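PDB 5EP9: SnoN,Epimerase SnoN from Streptomyces nogalater, which probably acts as a non-heme iron and 2-oxoglutarate-dependent epimerase in the biosynthesis of the polyketide nogalamycin. Local coordinates for residues A[49-54]-A[103-108]; A[57-62]-A[97-102]; A[145-150]-A[256-261]. All blocks are in the same frame, centred on the assembly; numbering follows the deposited sequence.

Contact 1. Residues A[49-54]-A[103-108]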
loop_
_atom_site.group_PDB
_atom_site.type_symbol
_atom_site.label_atom_id
_atom_site.label_comp_id
_atom_site.label_asym_id
_atom_site.label_seq_id
_atom_site.Cartn_x
_atom_site.Cartn_y
_atom_site.Cartn_z
ATOM N N PRO A 49 4.884 -14.858 -0.956
ATOM C CA PRO A 49 4.334 -15.616 0.210
ATOM C C PRO A 49 5.212 -15.608 1.486
ATOM O O PRO A 49 6.392 -15.500 1.395
ATOM C CB PRO A 49 4.219 -17.040 -0.291
ATOM C CG PRO A 49 5.222 -17.134 -1.409
ATOM C CD PRO A 49 5.363 -15.750 -2.027
ATOM N N GLY A 50 4.566 -15.630 2.645
ATOM C CA GLY A 50 5.240 -15.889 3.921
ATOM C C GLY A 50 6.297 -14.828 4.222
ATOM O O GLY A 50 7.363 -15.102 4.620
ATOM N N VAL A 51 5.950 -13.582 3.964
ATOM C CA VAL A 51 6.873 -12.513 4.274
ATOM C C VAL A 51 6.955 -12.299 5.830
ATOM O O VAL A 51 7.987 -11.926 6.342
ATOM C CB VAL A 51 6.539 -11.291 3.444
ATOM C CG1 VAL A 51 5.480 -10.421 4.074
ATOM C CG2 VAL A 51 7.744 -10.488 3.288
ATOM N N LEU A 52 5.847 -12.506 6.518
ATOM C CA LEU A 52 5.781 -12.554 7.953
ATOM C C LEU A 52 5.632 -13.965 8.442
ATOM O O LEU A 52 4.941 -14.790 7.818
ATOM C CB LEU A 52 4.564 -11.785 8.470
ATOM C CG LEU A 52 4.475 -10.303 8.155
ATOM C CD1 LEU A 52 3.205 -9.684 8.775
ATOM C CD2 LEU A 52 5.725 -9.558 8.626
ATOM N N ASP A 53 6.313 -14.276 9.545
ATOM C CA ASP A 53 6.119 -15.596 10.125
ATOM C C ASP A 53 4.807 -15.636 10.921
ATOM O O ASP A 53 4.161 -14.597 11.057
ATOM C CB ASP A 53 7.384 -16.074 10.858
ATOM C CG ASP A 53 7.667 -15.287 12.136
ATOM O OD1 ASP A 53 6.725 -14.813 12.811
ATOM O OD2 ASP A 53 8.885 -15.286 12.475
ATOM N N ALA A 54 4.477 -16.785 11.523
ATOM C CA ALA A 54 3.178 -16.935 12.195
ATOM C C ALA A 54 3.099 -16.024 13.488
ATOM O O ALA A 54 2.038 -15.455 13.763
ATOM C CB ALA A 54 2.959 -18.393 12.592
ATOM N N HIS A 103 9.644 -3.121 8.640
ATOM C CA HIS A 103 10.040 -4.474 8.721
ATOM C C HIS A 103 11.246 -4.760 7.822
ATOM O O HIS A 103 11.208 -4.481 6.607
ATOM C CB HIS A 103 8.867 -5.353 8.325
ATOM C CG HIS A 103 9.049 -6.783 8.675
ATOM N ND1 HIS A 103 9.789 -7.640 7.889
ATOM C CD2 HIS A 103 8.664 -7.499 9.768
ATOM C CE1 HIS A 103 9.842 -8.824 8.483
ATOM N NE2 HIS A 103 9.161 -8.763 9.615
ATOM N N PRO A 104 12.268 -5.395 8.336
ATOM C CA PRO A 104 13.482 -5.540 7.508
ATOM C C PRO A 104 13.332 -6.306 6.215
ATOM O O PRO A 104 13.988 -5.981 5.237
ATOM C CB PRO A 104 14.535 -6.282 8.440
ATOM C CG PRO A 104 14.028 -6.046 9.828
ATOM C CD PRO A 104 12.510 -5.741 9.744
ATOM N N ARG A 105 12.583 -7.364 6.259
ATOM C CA ARG A 105 12.389 -8.165 5.086
ATOM C C ARG A 105 11.519 -7.483 4.030
ATOM O O ARG A 105 11.805 -7.542 2.854
ATOM C CB ARG A 105 11.824 -9.521 5.509
ATOM C CG ARG A 105 11.815 -10.476 4.345
ATOM C CD ARG A 105 11.750 -11.921 4.761
ATOM N NE ARG A 105 11.253 -12.610 3.555
ATOM C CZ ARG A 105 10.608 -13.779 3.538
ATOM N NH1 ARG A 105 10.378 -14.444 4.677
ATOM N NH2 ARG A 105 10.204 -14.287 2.366
ATOM N N ILE A 106 10.424 -6.881 4.461
ATOM C CA ILE A 106 9.557 -6.137 3.578
ATOM C C ILE A 106 10.329 -4.983 2.921
ATOM O O ILE A 106 10.249 -4.722 1.704
ATOM C CB ILE A 106 8.338 -5.621 4.330
ATOM C CG1 ILE A 106 7.502 -6.799 4.761
ATOM C CG2 ILE A 106 7.503 -4.674 3.426
ATOM C CD1 ILE A 106 6.210 -6.479 5.468
ATOM N N ALA A 107 11.146 -4.315 3.756
ATOM C CA ALA A 107 11.886 -3.124 3.322
ATOM C C ALA A 107 12.909 -3.526 2.330
ATOM O O ALA A 107 13.112 -2.844 1.290
ATOM C CB ALA A 107 12.608 -2.475 4.499
ATOM N N ALA A 108 13.632 -4.597 2.647
ATOM C CA ALA A 108 14.643 -5.073 1.702
ATOM C C ALA A 108 14.024 -5.481 0.303
ATOM O O ALA A 108 14.632 -5.210 -0.720
ATOM C CB ALA A 108 15.482 -6.191 2.249
#
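His103 lies with one face of its imidazole against Leu52, and both ring nitrogens have polar partners: NE2 is hydrogen-bonded to Glu56 OE2, and ND1 accepts a weak bond of 3.2 Å from Arg105 N, the capping bond of a residue at the N-cap of helix 104-114. With ND1 accepting, if weakly, and NE2 facing a carboxylate, a proton on NE2 would suit the ring. Leu52 sends CD2 over the face, 4.0 Å from the ring centroid and displaced toward the rim on the NE2 side, a CH-pi contact; CD of Pro104 lies over the opposite face. Residues 49-54 connect strand 45-48, an outer strand of the seven-stranded sheet of this cupin-type, PhyH-family fold, to helix 54-70. Both segments belong to the first of the two SnoN parts fused in this construct. Arg105 reaches the loop as a nearly straight chain: CG stands anti to the backbone N (chi1 -171°), and the chain stays extended to NE. One guanidinium face rests on the backbone of Val51, whose CA sits over its centre. NH1 comes to 3.1 Å from Gly50 O, although this arginine is exposed and poorly ordered. Next to the guanidinium the contact is apolar: Val51 CG2 meets Ile106 CG1 at 4.0 Å, the two side chains crossing at about a right angle. Ile106 also packs on Ala159 and Val161 of strand 157-162, which flank the 2-oxoglutarate-binding Trp160 in sequence, and Leu52 shares Val161. Near the start of the loop, Gly50 N is hydrogen-bonded to the carboxylate of Asp215, which lies in the second SnoN part.

Contact 2. Residues A[57-62]-A[97-102]; sequences VAEYLA and MRRLAT
Tyr60 lays one face of its ring over Leu100, whose CB stands 3.9 Å from the ring centroid, a CH-pi contact. CB itself is nearest CE1, while the two methyl groups meet other parts of the tyrosine: Leu100 CD1 is 4.0 Å from Tyr60 CD2 and touches CE2 as well, and Leu100 CD2 touches Tyr60 CG and CB. The first torsion of Leu100 sets CG anti to the backbone N (chi1 177°), and the two methyls branch from there onto the tyrosine. The phenol oxygen ends beside Arg99, 3.8 Å from NH1 and near the guanidinium plane. On the exposed flank Glu59 reaches the same nitrogen, NH1 giving OE2 a weak, long bond of 3.4 Å that forms part of a salt bridge. The carboxylate comes to the guanidinium edge with the two planes 28° apart. The bent chain of Met97 carries CE to 3.5 Å from Tyr60 O and packs on Glu63, Ala64 and Leu67 further along helix 54-70. Helices 54-70 and 95-101, both in the first SnoN part of the construct, cross at -127° between their short segments, whose axes come within 10.6 Å, a spacing that the tyrosine ring bridges. In the large sheet of the cupin-type fold, Met97 and Ala101 pack on strand 118-128 and Leu100 touches Thr239 of strand 236-245, which comes from the second part. The second helix ends at Ala101; Thr102 is the first residue beyond it, and its OG1 (2.7 Å) and N both donate to Arg98 O, from opposite faces of its plane. With the aromatic overlap buried and the charged pair long and at the surface, cohesion between the helices probably comes mainly from apolar packing, the ion pair adding a modest electrostatic term.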
loop_
_atom_site.group_PDB
_atom_site.type_symbol
_atom_site.label_atom_id
_atom_site.label_comp_id
_atom_site.label_asym_id
_atom_site.label_seq_id
_atom_site.Cartn_x
_atom_site.Cartn_y
_atom_site.Cartn_z
ATOM N N VAL A 57 2.626 -12.412 12.347
ATOM C CA VAL A 57 1.248 -12.215 11.988
ATOM C C VAL A 57 0.358 -12.008 13.275
ATOM O O VAL A 57 -0.444 -11.099 13.415
ATOM C CB VAL A 57 0.729 -13.367 11.114
ATOM C CG1 VAL A 57 -0.768 -13.263 11.005
ATOM C CG2 VAL A 57 1.347 -13.306 9.727
ATOM N N ALA A 58 0.475 -12.916 14.192
ATOM C CA ALA A 58 -0.359 -12.858 15.476
ATOM C C ALA A 58 -0.133 -11.587 16.333
ATOM O O ALA A 58 -1.121 -10.906 16.723
ATOM C CB ALA A 58 -0.102 -14.000 16.362
ATOM N N GLU A 59 1.103 -11.186 16.403
ATOM C CA GLU A 59 1.394 -9.813 16.886
ATOM C C GLU A 59 0.760 -8.573 16.120
ATOM O O GLU A 59 0.037 -7.736 16.731
ATOM C CB GLU A 59 2.850 -9.598 16.861
ATOM C CG GLU A 59 3.179 -8.403 17.777
ATOM C CD GLU A 59 4.662 -8.054 17.899
ATOM O OE1 GLU A 59 5.524 -8.695 17.228
ATOM O OE2 GLU A 59 4.907 -7.051 18.635
ATOM N N TYR A 60 0.976 -8.498 14.810
ATOM C CA TYR A 60 0.467 -7.358 14.015
ATOM C C TYR A 60 -1.060 -7.425 13.953
ATOM O O TYR A 60 -1.724 -6.436 13.970
ATOM C CB TYR A 60 1.175 -7.257 12.666
ATOM C CG TYR A 60 2.635 -7.029 12.833
ATOM C CD1 TYR A 60 3.101 -5.945 13.585
ATOM C CD2 TYR A 60 3.588 -7.851 12.237
ATOM C CE1 TYR A 60 4.469 -5.741 13.813
ATOM C CE2 TYR A 60 4.955 -7.611 12.408
ATOM C CZ TYR A 60 5.378 -6.553 13.207
ATOM O OH TYR A 60 6.714 -6.300 13.344
ATOM N N LEU A 61 -1.620 -8.623 13.894
ATOM C CA LEU A 61 -3.068 -8.780 13.799
ATOM C C LEU A 61 -3.718 -8.231 15.054
ATOM O O LEU A 61 -4.668 -7.485 14.992
ATOM C CB LEU A 61 -3.452 -10.251 13.606
ATOM C CG LEU A 61 -4.956 -10.548 13.674
ATOM C CD1 LEU A 61 -5.801 -9.732 12.661
ATOM C CD2 LEU A 61 -5.167 -12.048 13.451
ATOM N N ALA A 62 -3.171 -8.577 16.222
ATOM C CA ALA A 62 -3.781 -8.110 17.463
ATOM C C ALA A 62 -3.727 -6.623 17.488
ATOM O O ALA A 62 -4.604 -5.978 18.059
ATOM C CB ALA A 62 -3.085 -8.688 18.763
ATOM N N MET A 97 2.911 -0.967 14.647
ATOM C CA MET A 97 2.773 -0.662 13.300
ATOM C C MET A 97 3.982 0.001 12.593
ATOM O O MET A 97 4.270 -0.317 11.420
ATOM C CB MET A 97 1.441 0.125 13.022
ATOM C CG MET A 97 0.198 -0.691 13.342
ATOM S SD MET A 97 0.254 -2.240 12.391
ATOM C CE MET A 97 -1.063 -3.136 13.128
ATOM N N ARG A 98 4.713 0.825 13.287
ATOM C CA ARG A 98 5.926 1.314 12.711
ATOM C C ARG A 98 6.916 0.202 12.472
ATOM O O ARG A 98 7.698 0.306 11.493
ATOM C CB ARG A 98 6.575 2.452 13.559
ATOM C CG ARG A 98 7.595 3.316 12.782
ATOM C CD ARG A 98 8.151 4.417 13.696
ATOM N NE ARG A 98 8.884 5.484 12.979
ATOM C CZ ARG A 98 10.137 5.388 12.505
ATOM N NH1 ARG A 98 10.812 4.239 12.596
ATOM N NH2 ARG A 98 10.759 6.444 11.957
ATOM N N ARG A 99 6.994 -0.764 13.392
ATOM C CA ARG A 99 7.916 -1.893 13.152
ATOM C C ARG A 99 7.499 -2.651 11.902
ATOM O O ARG A 99 8.322 -3.139 11.148
ATOM C CB ARG A 99 8.045 -2.870 14.323
ATOM C CG ARG A 99 8.873 -2.251 15.472
ATOM C CD ARG A 99 9.220 -3.207 16.607
ATOM N NE ARG A 99 8.235 -3.134 17.659
ATOM C CZ ARG A 99 7.188 -3.935 17.779
ATOM N NH1 ARG A 99 6.931 -4.919 16.879
ATOM N NH2 ARG A 99 6.362 -3.702 18.813
ATOM N N LEU A 100 6.214 -2.797 11.702
ATOM C CA LEU A 100 5.746 -3.465 10.457
ATOM C C LEU A 100 6.089 -2.642 9.193
ATOM O O LEU A 100 6.466 -3.191 8.154
ATOM C CB LEU A 100 4.248 -3.829 10.535
ATOM C CG LEU A 100 3.614 -4.458 9.332
ATOM C CD1 LEU A 100 4.301 -5.739 8.910
ATOM C CD2 LEU A 100 2.157 -4.675 9.636
ATOM N N ALA A 101 5.860 -1.342 9.278
ATOM C CA ALA A 101 6.146 -0.395 8.187
ATOM C C ALA A 101 7.598 -0.395 7.742
ATOM O O ALA A 101 7.905 -0.273 6.560
ATOM C CB ALA A 101 5.745 1.000 8.578
ATOM N N THR A 102 8.482 -0.608 8.705
ATOM C CA THR A 102 9.920 -0.704 8.477
ATOM C C THR A 102 10.496 -2.111 8.634
ATOM O O THR A 102 11.675 -2.293 8.681
ATOM C CB THR A 102 10.687 0.271 9.416
ATOM O OG1 THR A 102 10.327 -0.003 10.760
ATOM C CG2 THR A 102 10.296 1.702 9.100
#

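Contact 3. Residues A[145-150]-A[256-261]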
loop_
_atom_site.group_PDB
_atom_site.type_symbol
_atom_site.label_atom_id
_atom_site.label_comp_id
_atom_site.label_asym_id
_atom_site.label_seq_id
_atom_site.Cartn_x
_atom_site.Cartn_y
_atom_site.Cartn_z
ATOM N N ALA A 145 -0.966 6.543 -7.908
ATOM C CA ALA A 145 -0.023 7.680 -8.084
ATOM C C ALA A 145 -0.580 9.070 -7.973
ATOM O O ALA A 145 0.011 9.958 -7.383
ATOM C CB ALA A 145 0.742 7.598 -9.414
ATOM N N PHE A 146 -1.754 9.253 -8.502
ATOM C CA PHE A 146 -2.326 10.586 -8.576
ATOM C C PHE A 146 -2.773 11.127 -7.236
ATOM O O PHE A 146 -2.911 12.308 -7.077
ATOM C CB PHE A 146 -3.425 10.603 -9.661
ATOM C CG PHE A 146 -2.833 10.492 -11.141
ATOM C CD1 PHE A 146 -1.504 9.981 -11.392
ATOM C CD2 PHE A 146 -3.589 10.902 -12.285
ATOM C CE1 PHE A 146 -0.967 9.879 -12.678
ATOM C CE2 PHE A 146 -3.048 10.799 -13.573
ATOM C CZ PHE A 146 -1.742 10.291 -13.761
ATOM N N ALA A 147 -2.868 10.264 -6.243
ATOM C CA ALA A 147 -3.213 10.693 -4.922
ATOM C C ALA A 147 -2.006 10.937 -3.979
ATOM O O ALA A 147 -2.190 11.254 -2.787
ATOM C CB ALA A 147 -4.123 9.630 -4.302
ATOM N N PHE A 148 -0.807 10.681 -4.495
ATOM C CA PHE A 148 0.461 10.827 -3.729
ATOM C C PHE A 148 1.021 12.259 -3.906
ATOM O O PHE A 148 1.364 12.668 -5.018
ATOM C CB PHE A 148 1.501 9.791 -4.150
ATOM C CG PHE A 148 1.155 8.365 -3.822
ATOM C CD1 PHE A 148 0.263 8.027 -2.790
ATOM C CD2 PHE A 148 1.729 7.340 -4.523
ATOM C CE1 PHE A 148 -0.016 6.710 -2.458
ATOM C CE2 PHE A 148 1.469 6.052 -4.184
ATOM C CZ PHE A 148 0.603 5.736 -3.156
ATOM N N PRO A 149 1.024 13.061 -2.834
ATOM C CA PRO A 149 1.548 14.387 -2.903
ATOM C C PRO A 149 3.090 14.466 -2.782
ATOM O O PRO A 149 3.640 15.228 -1.987
ATOM C CB PRO A 149 0.886 15.064 -1.684
ATOM C CG PRO A 149 0.985 13.985 -0.646
ATOM C CD PRO A 149 0.695 12.712 -1.432
ATOM N N PHE A 150 3.775 13.727 -3.638
ATOM C CA PHE A 150 5.213 13.872 -3.725
ATOM C C PHE A 150 5.682 13.674 -5.177
ATOM O O PHE A 150 5.018 13.054 -6.016
ATOM C CB PHE A 150 5.914 12.966 -2.715
ATOM C CG PHE A 150 5.452 11.527 -2.701
ATOM C CD1 PHE A 150 6.028 10.624 -3.569
ATOM C CD2 PHE A 150 4.518 11.076 -1.799
ATOM C CE1 PHE A 150 5.681 9.297 -3.581
ATOM C CE2 PHE A 150 4.136 9.769 -1.812
ATOM C CZ PHE A 150 4.711 8.869 -2.694
ATOM N N ALA A 256 -7.018 19.032 -0.928
ATOM C CA ALA A 256 -6.729 19.344 0.497
ATOM C C ALA A 256 -6.536 18.106 1.361
ATOM O O ALA A 256 -5.550 17.966 2.051
ATOM C CB ALA A 256 -7.836 20.220 1.068
ATOM N N PHE A 257 -7.467 17.186 1.256
ATOM C CA PHE A 257 -7.467 15.954 2.031
ATOM C C PHE A 257 -6.196 15.096 1.819
ATOM O O PHE A 257 -5.662 14.507 2.747
ATOM C CB PHE A 257 -8.743 15.158 1.634
ATOM C CG PHE A 257 -8.855 13.760 2.229
ATOM C CD1 PHE A 257 -9.108 13.592 3.638
ATOM C CD2 PHE A 257 -8.724 12.594 1.413
ATOM C CE1 PHE A 257 -9.220 12.309 4.205
ATOM C CE2 PHE A 257 -8.803 11.306 1.991
ATOM C CZ PHE A 257 -9.071 11.167 3.379
ATOM N N LEU A 258 -5.704 15.045 0.599
ATOM C CA LEU A 258 -4.460 14.282 0.279
ATOM C C LEU A 258 -3.160 15.060 0.566
ATOM O O LEU A 258 -2.125 14.515 0.853
ATOM C CB LEU A 258 -4.475 13.924 -1.165
ATOM C CG LEU A 258 -5.651 13.005 -1.521
ATOM C CD1 LEU A 258 -5.824 12.921 -3.039
ATOM C CD2 LEU A 258 -5.548 11.634 -0.878
ATOM N N ASP A 259 -3.247 16.373 0.536
ATOM C CA ASP A 259 -2.058 17.238 0.681
ATOM C C ASP A 259 -1.641 17.478 2.121
ATOM O O ASP A 259 -0.520 17.828 2.368
ATOM C CB ASP A 259 -2.294 18.541 -0.076
ATOM C CG ASP A 259 -2.375 18.307 -1.586
ATOM O OD1 ASP A 259 -2.096 17.171 -2.031
ATOM O OD2 ASP A 259 -2.690 19.232 -2.328
ATOM N N ASP A 260 -2.576 17.293 3.040
ATOM C CA ASP A 260 -2.415 17.634 4.474
ATOM C C ASP A 260 -1.792 16.454 5.169
ATOM O O ASP A 260 -2.421 15.456 5.338
ATOM C CB ASP A 260 -3.773 17.948 5.084
ATOM C CG ASP A 260 -3.708 18.331 6.528
ATOM O OD1 ASP A 260 -2.840 19.144 6.915
ATOM O OD2 ASP A 260 -4.580 17.855 7.307
ATOM N N LEU A 261 -0.514 16.525 5.437
ATOM C CA LEU A 261 0.217 15.372 5.941
ATOM C C LEU A 261 0.335 15.612 7.437
ATOM O O LEU A 261 0.964 16.582 7.877
ATOM C CB LEU A 261 1.589 15.267 5.329
ATOM C CG LEU A 261 1.609 15.146 3.830
ATOM C CD1 LEU A 261 3.042 14.985 3.318
ATOM C CD2 LEU A 261 0.753 13.979 3.389
#
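Leu258, on the short helix 256-259, lies against Ala147 along its whole side chain. Its CB is 3.9 Å from Ala147 O, CG passes the same carbonyl oxygen at 4.1 Å, and at the tip the branches divide: CD2 stays beside that oxygen, while CD1 moves on to Ala147 CB at 3.9 Å. Ala147 closes a 3-10 turn, and two residues on Pro149 is the centre of an inverse gamma turn, marked by a weak bond from Phe150 N to Phe148 O. This irregular chain follows strand 139-142 of the smaller sheet in the cupin-type fold and comes directly after the iron ligands His142 and Asp144. The side chain of Ala147 is about 8 Å from the bound iron(III) ion; the contact lies near the metal centre, in the chain that follows its ligands, and supplies none. Residues 145-150 belong to the first SnoN part of the engineered fusion and residues 256-261 to the second. The pyrrolidine ring of Pro149 faces the helix end, its CG 3.5 Å from Leu258 O and 4.0 Å from Leu261 CD2. Pro149 and Leu261 also share Phe121 of strand 118-128 as a common neighbour, which ties this surface packing to the large sheet. Asp259 brings OD1 up to Pro149 CB, but both carboxylate oxygens have their polar partners within their own part of the chain: OD2 is bonded to Gly254 N, and OD1, bonded to Thr253 OG1, sits 3.7 Å from Pro149 CB.

Overall arrangement
Contacts 1 and 2 form one continuous patch, their centres about 10 Å apart. Contact 2 is nested inside the chain loop that contact 1 closes, since helix 95-101 leads directly into helix 104-114 and the 49-54 loop leads into helix 54-70. Leu52 and Ile106 of contact 1 pack on Leu100 of contact 2, joining the loop and all three helices in one apolar layer on the large sheet. Contact 3 comes later in the chain, about 27 Å from contact 1 and about 25 Å from contact 2 between centres, across the chain's centre from contact 1. It lies near the iron site, whereas the helical layer backs strands that carry 2-oxoglutarate-binding residues.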